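Local coordinates for invasion protein INVA (Salmonella enterica, PDB 2X49) that takes part in the type III secretion export apparatus as an inner-membrane protein and is involved in invasion of intestinal epithelial cells, represented here by its C-terminal domain, at residues 11-22 / 48-59; 31-39 / 130-138. All coordinates share one frame; numbering follows the deposited sequence.

Contact 1. Residues 11-22 / 48-59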
loop_
_atom_site.group_PDB
_atom_site.type_symbol
_atom_site.label_atom_id
_atom_site.label_comp_id
_atom_site.label_asym_id
_atom_site.label_seq_id
_atom_site.Cartn_x
_atom_site.Cartn_y
_atom_site.Cartn_z
ATOM N N ILE A 11 7.733 -17.340 -0.621
ATOM C CA ILE A 11 8.200 -18.072 -1.805
ATOM C C ILE A 11 7.764 -17.290 -3.029
ATOM O O ILE A 11 6.636 -16.844 -3.111
ATOM C CB ILE A 11 7.659 -19.512 -1.901
ATOM C CG1 ILE A 11 8.115 -20.329 -0.715
ATOM C CG2 ILE A 11 8.111 -20.187 -3.246
ATOM C CD1 ILE A 11 7.409 -21.679 -0.551
ATOM N N LEU A 12 8.710 -17.058 -3.927
ATOM C CA LEU A 12 8.396 -16.499 -5.259
ATOM C C LEU A 12 8.591 -17.588 -6.293
ATOM O O LEU A 12 9.662 -18.134 -6.428
ATOM C CB LEU A 12 9.300 -15.334 -5.600
ATOM C CG LEU A 12 9.314 -14.163 -4.646
ATOM C CD1 LEU A 12 10.333 -13.069 -5.008
ATOM C CD2 LEU A 12 7.957 -13.554 -4.603
ATOM N N LEU A 13 7.529 -17.930 -6.976
ATOM C CA LEU A 13 7.636 -18.869 -8.128
ATOM C C LEU A 13 7.987 -17.981 -9.327
ATOM O O LEU A 13 7.334 -17.005 -9.608
ATOM C CB LEU A 13 6.339 -19.616 -8.393
ATOM C CG LEU A 13 5.699 -20.437 -7.259
ATOM C CD1 LEU A 13 4.463 -21.136 -7.737
ATOM C CD2 LEU A 13 6.743 -21.376 -6.638
ATOM N N VAL A 14 9.070 -18.355 -9.996
ATOM C CA VAL A 14 9.641 -17.608 -11.126
ATOM C C VAL A 14 9.828 -18.535 -12.329
ATOM O O VAL A 14 9.875 -19.737 -12.196
ATOM C CB VAL A 14 10.986 -16.943 -10.725
ATOM C CG1 VAL A 14 10.782 -16.085 -9.431
ATOM C CG2 VAL A 14 12.069 -17.991 -10.507
ATOM N N PRO A 15 9.923 -17.939 -13.513
ATOM C CA PRO A 15 10.231 -18.789 -14.660
ATOM C C PRO A 15 11.652 -19.309 -14.617
ATOM O O PRO A 15 12.568 -18.600 -14.314
ATOM C CB PRO A 15 10.058 -17.831 -15.857
ATOM C CG PRO A 15 9.327 -16.636 -15.357
ATOM C CD PRO A 15 9.731 -16.525 -13.908
ATOM N N LYS A 16 11.767 -20.579 -14.939
ATOM C CA LYS A 16 13.065 -21.242 -15.061
ATOM C C LYS A 16 14.021 -20.424 -15.924
ATOM O O LYS A 16 15.198 -20.253 -15.599
ATOM C CB LYS A 16 12.908 -22.684 -15.568
ATOM C CG LYS A 16 14.184 -23.478 -15.617
ATOM C CD LYS A 16 13.982 -24.925 -16.084
ATOM C CE LYS A 16 13.120 -25.811 -15.140
ATOM N NZ LYS A 16 13.533 -25.771 -13.695
ATOM N N SER A 17 13.443 -19.853 -16.967
ATOM C CA SER A 17 14.185 -19.031 -17.940
ATOM C C SER A 17 14.724 -17.726 -17.405
ATOM O O SER A 17 15.562 -17.107 -18.054
ATOM C CB SER A 17 13.352 -18.679 -19.181
ATOM O OG SER A 17 12.242 -17.849 -18.844
ATOM N N ARG A 18 14.208 -17.292 -16.255
ATOM C CA ARG A 18 14.615 -16.013 -15.640
ATOM C C ARG A 18 15.380 -16.182 -14.329
ATOM O O ARG A 18 15.903 -15.231 -13.772
ATOM C CB ARG A 18 13.377 -15.114 -15.382
ATOM C CG ARG A 18 12.570 -14.752 -16.637
ATOM C CD ARG A 18 13.203 -13.695 -17.428
ATOM N NE ARG A 18 12.284 -13.190 -18.440
ATOM C CZ ARG A 18 12.620 -12.328 -19.402
ATOM N NH1 ARG A 18 13.868 -11.888 -19.471
ATOM N NH2 ARG A 18 11.718 -11.884 -20.254
ATOM N N ARG A 19 15.429 -17.411 -13.841
ATOM C CA ARG A 19 15.953 -17.694 -12.478
ATOM C C ARG A 19 17.375 -17.178 -12.290
ATOM O O ARG A 19 17.701 -16.508 -11.276
ATOM C CB ARG A 19 15.850 -19.205 -12.149
ATOM C CG ARG A 19 16.543 -19.711 -10.896
ATOM C CD ARG A 19 15.593 -19.428 -9.697
ATOM N NE ARG A 19 16.135 -20.007 -8.472
ATOM C CZ ARG A 19 15.909 -21.239 -8.014
ATOM N NH1 ARG A 19 15.148 -22.103 -8.660
ATOM N NH2 ARG A 19 16.523 -21.646 -6.912
ATOM N N GLU A 20 18.227 -17.475 -13.251
ATOM C CA GLU A 20 19.656 -17.132 -13.110
ATOM C C GLU A 20 19.793 -15.599 -13.054
ATOM O O GLU A 20 20.547 -15.052 -12.262
ATOM C CB GLU A 20 20.513 -17.750 -14.219
ATOM C CG GLU A 20 21.942 -17.401 -14.132
ATOM C CD GLU A 20 22.793 -18.150 -15.179
ATOM O OE1 GLU A 20 22.270 -18.445 -16.274
ATOM O OE2 GLU A 20 23.982 -18.391 -14.925
ATOM N N ASP A 21 19.056 -14.926 -13.914
ATOM C CA ASP A 21 19.103 -13.445 -13.968
ATOM C C ASP A 21 18.582 -12.783 -12.693
ATOM O O ASP A 21 19.110 -11.789 -12.270
ATOM C CB ASP A 21 18.347 -12.866 -15.152
ATOM C CG ASP A 21 19.108 -13.019 -16.443
ATOM O OD1 ASP A 21 20.280 -13.469 -16.440
ATOM O OD2 ASP A 21 18.510 -12.690 -17.487
ATOM N N LEU A 22 17.615 -13.433 -12.057
ATOM C CA LEU A 22 16.966 -12.898 -10.840
ATOM C C LEU A 22 17.866 -13.133 -9.646
ATOM O O LEU A 22 18.012 -12.284 -8.759
ATOM C CB LEU A 22 15.559 -13.509 -10.634
ATOM C CG LEU A 22 14.541 -13.075 -11.693
ATOM C CD1 LEU A 22 13.220 -13.881 -11.528
ATOM C CD2 LEU A 22 14.263 -11.549 -11.707
ATOM N N LEU A 48 13.311 -18.536 -3.763
ATOM C CA LEU A 48 12.908 -18.660 -5.195
ATOM C C LEU A 48 12.740 -20.126 -5.560
ATOM O O LEU A 48 13.545 -21.001 -5.195
ATOM C CB LEU A 48 13.929 -18.038 -6.178
ATOM C CG LEU A 48 14.340 -16.583 -5.979
ATOM C CD1 LEU A 48 15.207 -16.075 -7.156
ATOM C CD2 LEU A 48 13.228 -15.627 -5.699
ATOM N N ARG A 49 11.678 -20.374 -6.311
ATOM C CA ARG A 49 11.346 -21.714 -6.811
ATOM C C ARG A 49 10.917 -21.610 -8.266
ATOM O O ARG A 49 10.261 -20.661 -8.634
ATOM C CB ARG A 49 10.252 -22.343 -5.952
ATOM C CG ARG A 49 9.771 -23.693 -6.371
ATOM C CD ARG A 49 8.913 -24.362 -5.256
ATOM N NE ARG A 49 9.530 -24.264 -3.923
ATOM C CZ ARG A 49 8.939 -24.639 -2.786
ATOM N NH1 ARG A 49 7.712 -25.133 -2.806
ATOM N NH2 ARG A 49 9.566 -24.508 -1.620
ATOM N N ASP A 50 11.347 -22.526 -9.114
ATOM C CA ASP A 50 10.883 -22.449 -10.504
ATOM C C ASP A 50 9.424 -22.905 -10.562
ATOM O O ASP A 50 9.061 -23.917 -10.031
ATOM C CB ASP A 50 11.762 -23.318 -11.403
ATOM C CG ASP A 50 13.190 -22.793 -11.522
ATOM O OD1 ASP A 50 13.492 -21.676 -11.021
ATOM O OD2 ASP A 50 14.022 -23.537 -12.090
ATOM N N GLY A 51 8.598 -22.098 -11.197
ATOM C CA GLY A 51 7.168 -22.411 -11.341
ATOM C C GLY A 51 6.821 -23.114 -12.622
ATOM O O GLY A 51 7.015 -22.630 -13.713
ATOM N N GLU A 52 6.245 -24.285 -12.437
ATOM C CA GLU A 52 5.761 -25.074 -13.547
ATOM C C GLU A 52 4.786 -24.272 -14.401
ATOM O O GLU A 52 3.859 -23.642 -13.921
ATOM C CB GLU A 52 5.104 -26.386 -13.052
ATOM C CG GLU A 52 6.093 -27.436 -12.525
ATOM C CD GLU A 52 6.365 -27.348 -11.017
ATOM O OE1 GLU A 52 6.051 -26.304 -10.383
ATOM O OE2 GLU A 52 6.906 -28.331 -10.453
ATOM N N GLY A 53 5.046 -24.293 -15.687
ATOM C CA GLY A 53 4.162 -23.677 -16.669
ATOM C C GLY A 53 4.144 -22.176 -16.816
ATOM O O GLY A 53 3.402 -21.622 -17.634
ATOM N N LEU A 54 4.951 -21.505 -16.010
ATOM C CA LEU A 54 5.035 -20.039 -16.098
ATOM C C LEU A 54 5.634 -19.596 -17.394
ATOM O O LEU A 54 6.648 -20.142 -17.816
ATOM C CB LEU A 54 5.862 -19.429 -14.967
ATOM C CG LEU A 54 5.311 -19.528 -13.536
ATOM C CD1 LEU A 54 6.286 -18.836 -12.574
ATOM C CD2 LEU A 54 3.938 -18.898 -13.452
ATOM N N ASP A 55 5.014 -18.572 -18.007
ATOM C CA ASP A 55 5.626 -17.874 -19.157
ATOM C C ASP A 55 6.775 -17.037 -18.673
ATOM O O ASP A 55 7.111 -17.021 -17.481
ATOM C CB ASP A 55 4.662 -17.043 -20.020
ATOM C CG ASP A 55 4.163 -15.743 -19.381
ATOM O OD1 ASP A 55 4.786 -15.180 -18.442
ATOM O OD2 ASP A 55 3.130 -15.263 -19.909
ATOM N N ASP A 56 7.439 -16.406 -19.620
ATOM C CA ASP A 56 8.734 -15.758 -19.285
ATOM C C ASP A 56 8.607 -14.461 -18.474
ATOM O O ASP A 56 9.584 -13.838 -18.045
ATOM C CB ASP A 56 9.537 -15.406 -20.567
ATOM C CG ASP A 56 10.173 -16.623 -21.256
ATOM O OD1 ASP A 56 10.265 -17.725 -20.681
ATOM O OD2 ASP A 56 10.628 -16.430 -22.404
ATOM N N ASN A 57 7.360 -14.045 -18.276
ATOM C CA ASN A 57 7.053 -12.706 -17.736
ATOM C C ASN A 57 6.034 -12.759 -16.600
ATOM O O ASN A 57 5.216 -11.874 -16.418
ATOM C CB ASN A 57 6.560 -11.796 -18.880
ATOM C CG ASN A 57 7.621 -11.623 -19.978
ATOM O OD1 ASN A 57 8.747 -11.009 -19.605
ATOM N ND2 ASN A 57 7.420 -12.038 -21.120
ATOM N N SER A 58 6.071 -13.872 -15.910
ATOM C CA SER A 58 5.138 -14.094 -14.761
ATOM C C SER A 58 5.865 -14.460 -13.482
ATOM O O SER A 58 6.852 -15.192 -13.491
ATOM C CB SER A 58 4.136 -15.224 -15.123
ATOM O OG SER A 58 3.368 -14.906 -16.266
ATOM N N ILE A 59 5.312 -14.016 -12.361
ATOM C CA ILE A 59 5.834 -14.323 -11.003
ATOM C C ILE A 59 4.662 -14.599 -10.095
ATOM O O ILE A 59 3.650 -13.950 -10.223
ATOM C CB ILE A 59 6.642 -13.120 -10.394
ATOM C CG1 ILE A 59 7.883 -12.780 -11.265
ATOM C CG2 ILE A 59 7.052 -13.422 -8.967
ATOM C CD1 ILE A 59 9.096 -13.612 -10.989
HETATM O O HOH W 1 9.424 -22.512 -14.801
#

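Contact 2. Residues 31-39 / 130-138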
loop_
_atom_site.group_PDB
_atom_site.type_symbol
_atom_site.label_atom_id
_atom_site.label_comp_id
_atom_site.label_asym_id
_atom_site.label_seq_id
_atom_site.Cartn_x
_atom_site.Cartn_y
_atom_site.Cartn_z
ATOM N N LEU A 31 14.717 -7.224 -2.169
ATOM C CA LEU A 31 13.327 -7.152 -1.663
ATOM C C LEU A 31 13.351 -6.935 -0.159
ATOM O O LEU A 31 12.632 -6.069 0.389
ATOM C CB LEU A 31 12.484 -8.388 -2.027
ATOM C CG LEU A 31 11.127 -8.551 -1.346
ATOM C CD1 LEU A 31 10.247 -7.370 -1.749
ATOM C CD2 LEU A 31 10.468 -9.929 -1.747
ATOM N N ARG A 32 14.179 -7.718 0.503
ATOM C CA ARG A 32 14.237 -7.694 1.985
ATOM C C ARG A 32 14.844 -6.410 2.470
ATOM O O ARG A 32 14.309 -5.771 3.381
ATOM C CB ARG A 32 14.970 -8.887 2.600
ATOM C CG ARG A 32 14.213 -10.166 2.359
ATOM C CD ARG A 32 14.922 -11.346 2.938
ATOM N NE ARG A 32 14.574 -11.441 4.351
ATOM C CZ ARG A 32 15.350 -11.893 5.326
ATOM N NH1 ARG A 32 16.589 -12.300 5.105
ATOM N NH2 ARG A 32 14.867 -11.931 6.548
ATOM N N SER A 33 15.916 -5.980 1.843
ATOM C CA SER A 33 16.600 -4.790 2.336
ATOM C C SER A 33 15.779 -3.549 2.093
ATOM O O SER A 33 15.667 -2.662 2.962
ATOM C CB SER A 33 18.019 -4.638 1.747
ATOM O OG SER A 33 17.985 -4.654 0.350
ATOM N N GLN A 34 15.190 -3.478 0.908
ATOM C CA GLN A 34 14.405 -2.285 0.504
ATOM C C GLN A 34 13.108 -2.176 1.309
ATOM O O GLN A 34 12.677 -1.074 1.661
ATOM C CB GLN A 34 14.115 -2.212 -0.985
ATOM C CG GLN A 34 13.667 -0.795 -1.369
ATOM C CD GLN A 34 14.756 0.276 -1.120
ATOM O OE1 GLN A 34 15.935 0.061 -1.397
ATOM N NE2 GLN A 34 14.348 1.448 -0.628
ATOM N N PHE A 35 12.508 -3.321 1.633
ATOM C CA PHE A 35 11.246 -3.311 2.342
ATOM C C PHE A 35 11.505 -2.738 3.715
ATOM O O PHE A 35 10.731 -1.955 4.232
ATOM C CB PHE A 35 10.577 -4.692 2.428
ATOM C CG PHE A 35 9.137 -4.676 2.872
ATOM C CD1 PHE A 35 8.107 -4.570 1.973
ATOM C CD2 PHE A 35 8.806 -4.745 4.209
ATOM C CE1 PHE A 35 6.776 -4.567 2.375
ATOM C CE2 PHE A 35 7.459 -4.736 4.570
ATOM C CZ PHE A 35 6.494 -4.648 3.664
ATOM N N PHE A 36 12.615 -3.144 4.287
ATOM C CA PHE A 36 13.047 -2.654 5.641
ATOM C C PHE A 36 13.234 -1.135 5.631
ATOM O O PHE A 36 12.788 -0.390 6.527
ATOM C CB PHE A 36 14.269 -3.373 6.132
ATOM C CG PHE A 36 14.707 -2.935 7.480
ATOM C CD1 PHE A 36 13.836 -3.001 8.527
ATOM C CD2 PHE A 36 15.976 -2.477 7.684
ATOM C CE1 PHE A 36 14.218 -2.605 9.776
ATOM C CE2 PHE A 36 16.369 -2.052 8.927
ATOM C CZ PHE A 36 15.468 -2.120 9.960
ATOM N N ILE A 37 13.858 -0.673 4.581
ATOM C CA ILE A 37 14.095 0.785 4.421
ATOM C C ILE A 37 12.789 1.522 4.337
ATOM O O ILE A 37 12.547 2.531 4.998
ATOM C CB ILE A 37 14.984 1.086 3.218
ATOM C CG1 ILE A 37 16.408 0.651 3.560
ATOM C CG2 ILE A 37 15.070 2.588 2.964
ATOM C CD1 ILE A 37 17.385 0.531 2.383
ATOM N N ASP A 38 11.915 0.947 3.532
ATOM C CA ASP A 38 10.675 1.621 3.079
ATOM C C ASP A 38 9.589 1.622 4.147
ATOM O O ASP A 38 8.790 2.553 4.238
ATOM C CB ASP A 38 10.103 1.082 1.774
ATOM C CG ASP A 38 10.933 1.426 0.543
ATOM O OD1 ASP A 38 11.864 2.264 0.613
ATOM O OD2 ASP A 38 10.549 0.851 -0.507
ATOM N N TYR A 39 9.547 0.557 4.921
ATOM C CA TYR A 39 8.442 0.318 5.875
ATOM C C TYR A 39 8.850 0.154 7.337
ATOM O O TYR A 39 7.983 0.238 8.244
ATOM C CB TYR A 39 7.596 -0.895 5.432
ATOM C CG TYR A 39 6.879 -0.640 4.146
ATOM C CD1 TYR A 39 5.751 0.171 4.093
ATOM C CD2 TYR A 39 7.385 -1.133 2.953
ATOM C CE1 TYR A 39 5.138 0.466 2.912
ATOM C CE2 TYR A 39 6.755 -0.846 1.732
ATOM C CZ TYR A 39 5.632 -0.073 1.731
ATOM O OH TYR A 39 5.054 0.208 0.534
ATOM N N TYR A 130 9.300 -4.973 -7.653
ATOM C CA TYR A 130 9.464 -4.625 -6.224
ATOM C C TYR A 130 8.228 -3.889 -5.703
ATOM O O TYR A 130 7.682 -4.214 -4.619
ATOM C CB TYR A 130 10.685 -3.740 -5.975
ATOM C CG TYR A 130 10.635 -3.198 -4.550
ATOM C CD1 TYR A 130 10.897 -4.018 -3.498
ATOM C CD2 TYR A 130 10.346 -1.887 -4.286
ATOM C CE1 TYR A 130 10.811 -3.571 -2.196
ATOM C CE2 TYR A 130 10.265 -1.416 -2.983
ATOM C CZ TYR A 130 10.514 -2.268 -1.942
ATOM O OH TYR A 130 10.448 -1.825 -0.605
ATOM N N HIS A 131 7.742 -2.916 -6.453
ATOM C CA HIS A 131 6.529 -2.173 -6.020
ATOM C C HIS A 131 5.330 -3.087 -5.841
ATOM O O HIS A 131 4.622 -3.044 -4.820
ATOM C CB HIS A 131 6.192 -1.031 -6.977
ATOM C CG HIS A 131 5.115 -0.106 -6.487
ATOM N ND1 HIS A 131 4.008 0.361 -7.097
ATOM C CD2 HIS A 131 5.130 0.461 -5.231
ATOM C CE1 HIS A 131 3.375 1.204 -6.212
ATOM N NE2 HIS A 131 4.083 1.261 -5.099
ATOM N N CYS A 132 5.100 -3.942 -6.815
ATOM C CA CYS A 132 3.988 -4.913 -6.776
ATOM C C CYS A 132 4.083 -5.751 -5.500
ATOM O O CYS A 132 3.094 -5.945 -4.758
ATOM C CB CYS A 132 4.044 -5.874 -7.954
ATOM S SG CYS A 132 3.409 -5.122 -9.449
ATOM N N LEU A 133 5.271 -6.276 -5.296
ATOM C CA LEU A 133 5.514 -7.197 -4.128
ATOM C C LEU A 133 5.323 -6.451 -2.806
ATOM O O LEU A 133 4.668 -6.920 -1.858
ATOM C CB LEU A 133 6.889 -7.817 -4.181
ATOM C CG LEU A 133 7.042 -8.840 -5.272
ATOM C CD1 LEU A 133 8.526 -9.211 -5.463
ATOM C CD2 LEU A 133 6.279 -10.121 -4.914
ATOM N N ALA A 134 5.865 -5.247 -2.779
ATOM C CA ALA A 134 5.801 -4.452 -1.541
ATOM C C ALA A 134 4.384 -4.127 -1.153
ATOM O O ALA A 134 4.005 -4.208 0.034
ATOM C CB ALA A 134 6.613 -3.197 -1.664
ATOM N N VAL A 135 3.596 -3.729 -2.132
ATOM C CA VAL A 135 2.188 -3.365 -1.895
ATOM C C VAL A 135 1.444 -4.556 -1.306
ATOM O O VAL A 135 0.680 -4.463 -0.331
ATOM C CB VAL A 135 1.538 -2.839 -3.207
ATOM C CG1 VAL A 135 0.036 -2.820 -3.178
ATOM C CG2 VAL A 135 2.164 -1.480 -3.532
ATOM N N THR A 136 1.721 -5.717 -1.864
ATOM C CA THR A 136 0.991 -6.914 -1.494
ATOM C C THR A 136 1.448 -7.387 -0.123
ATOM O O THR A 136 0.645 -7.844 0.696
ATOM C CB THR A 136 1.178 -8.057 -2.539
ATOM O OG1 THR A 136 0.748 -7.544 -3.816
ATOM C CG2 THR A 136 0.365 -9.268 -2.186
ATOM N N LEU A 137 2.737 -7.257 0.111
ATOM C CA LEU A 137 3.320 -7.682 1.419
ATOM C C LEU A 137 2.884 -6.769 2.555
ATOM O O LEU A 137 2.597 -7.250 3.642
ATOM C CB LEU A 137 4.825 -7.831 1.355
ATOM C CG LEU A 137 5.269 -9.037 0.555
ATOM C CD1 LEU A 137 6.754 -8.980 0.164
ATOM C CD2 LEU A 137 5.025 -10.361 1.293
ATOM N N ALA A 138 2.811 -5.472 2.284
ATOM C CA ALA A 138 2.299 -4.495 3.298
ATOM C C ALA A 138 0.902 -4.909 3.732
ATOM O O ALA A 138 0.578 -4.940 4.921
ATOM C CB ALA A 138 2.283 -3.046 2.735
#

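Contact 1. Residues 11-22 / 48-59
V14 and I59 pack side by side at the apolar centre, where V14 CG1 and I59 CD1 are only 3.4 Å apart, tighter than ordinary van der Waals contact. V14 CG1 lies anti to its carbonyl carbon (chi1 -53°), which turns this branch onto the isoleucine tip; L22 CD1 and P15 CD meet the same methyl. L54 CD1 lies against the backbone of L13 and V14. On one face of the sheet L12 CD1 touches L48 CD2, and on the other L13 CD2 rests along the aliphatic chain of R49. Between them, strands 11-14 and 48-50 pair in parallel: R49 N donates to L12 O, V14 N to R49 O and G51 N to V14 O, the last at 2.9 Å. The P15 ring lies against the type I turn D55-S58, its CD 3.2 Å from S58 O, a buried carbonyl without a polar partner. At the polar edge D50 receives two cations: K16 NZ binds OD2 at 2.8 Å through the anti lone pair, while R19 NH1 approaches OD1 from above the carboxylate plane at 2.9 Å. R18 NE donates to D56 O (2.8 Å), which lies nearly in the guanidinium plane, and S17 OG donates to D56 OD1 (2.7 Å). R18 is also salt-bridged to D76, and R19 to E23. Strand 10-14 runs between strand 46-50, at the sheet's edge, and antiparallel strand 58-63, while helix 125-139 meets L12 through L133 and L22 through L126.

Contact 2. Residues 31-39 / 130-138
Reciprocal knobs-into-holes packing of F35 and Y130 joins helix 27-39, within the crossover connection between two parallel strands, to helix 125-139, in a buried part of the fold. The short helical segments cross at -59°, their axes 11.0 Å apart at closest approach. F35 enters a hole formed by Y130, A134, L137 and A138; with CG anti to the backbone N (chi1 -167°), its ring reaches across edge-first, and CE1 comes within 3.6 Å of A134 O. One face of this ring is covered by Y39, which also touches A134 CB and whose hydroxyl is hydrogen-bonded to K229. In return Y130 fills the hole between L31, Q34, F35 and D38. L31 CD1 lies 3.8 Å from Y130 CD1, and L31 CD2 meets L137 CD1. Q34 CG packs against the phenol end, the amide and ring planes nearly perpendicular. The same glutamine fixes D38 from within its helix, Q34 NE2 donating to D38 OD1. The other oxygen takes the tyrosine: Y130 OH donates to D38 OD2 at 2.7 Å, approaching from 45° out of the carboxylate plane.

From the N terminus the chain runs through strand 10-14 and helices 16-24 and 27-39 into strand 46-50, where contact 1, its segments 25 residues apart, closes this beta-alpha-beta crossover. Helix 27-39 belongs to that connection, and contact 2, with 90 residues between its segments, ties it to helix 125-139. Because 31-39 falls between the segments of contact 1, and 48-59 between those of contact 2, the two closures cross instead of nesting. Their centres are about 19 Å apart, yet they meet directly where L12 CD2 lies 3.8 Å from L133 CD2. Together they link the mixed sheet and its crossover helices to helix 125-139.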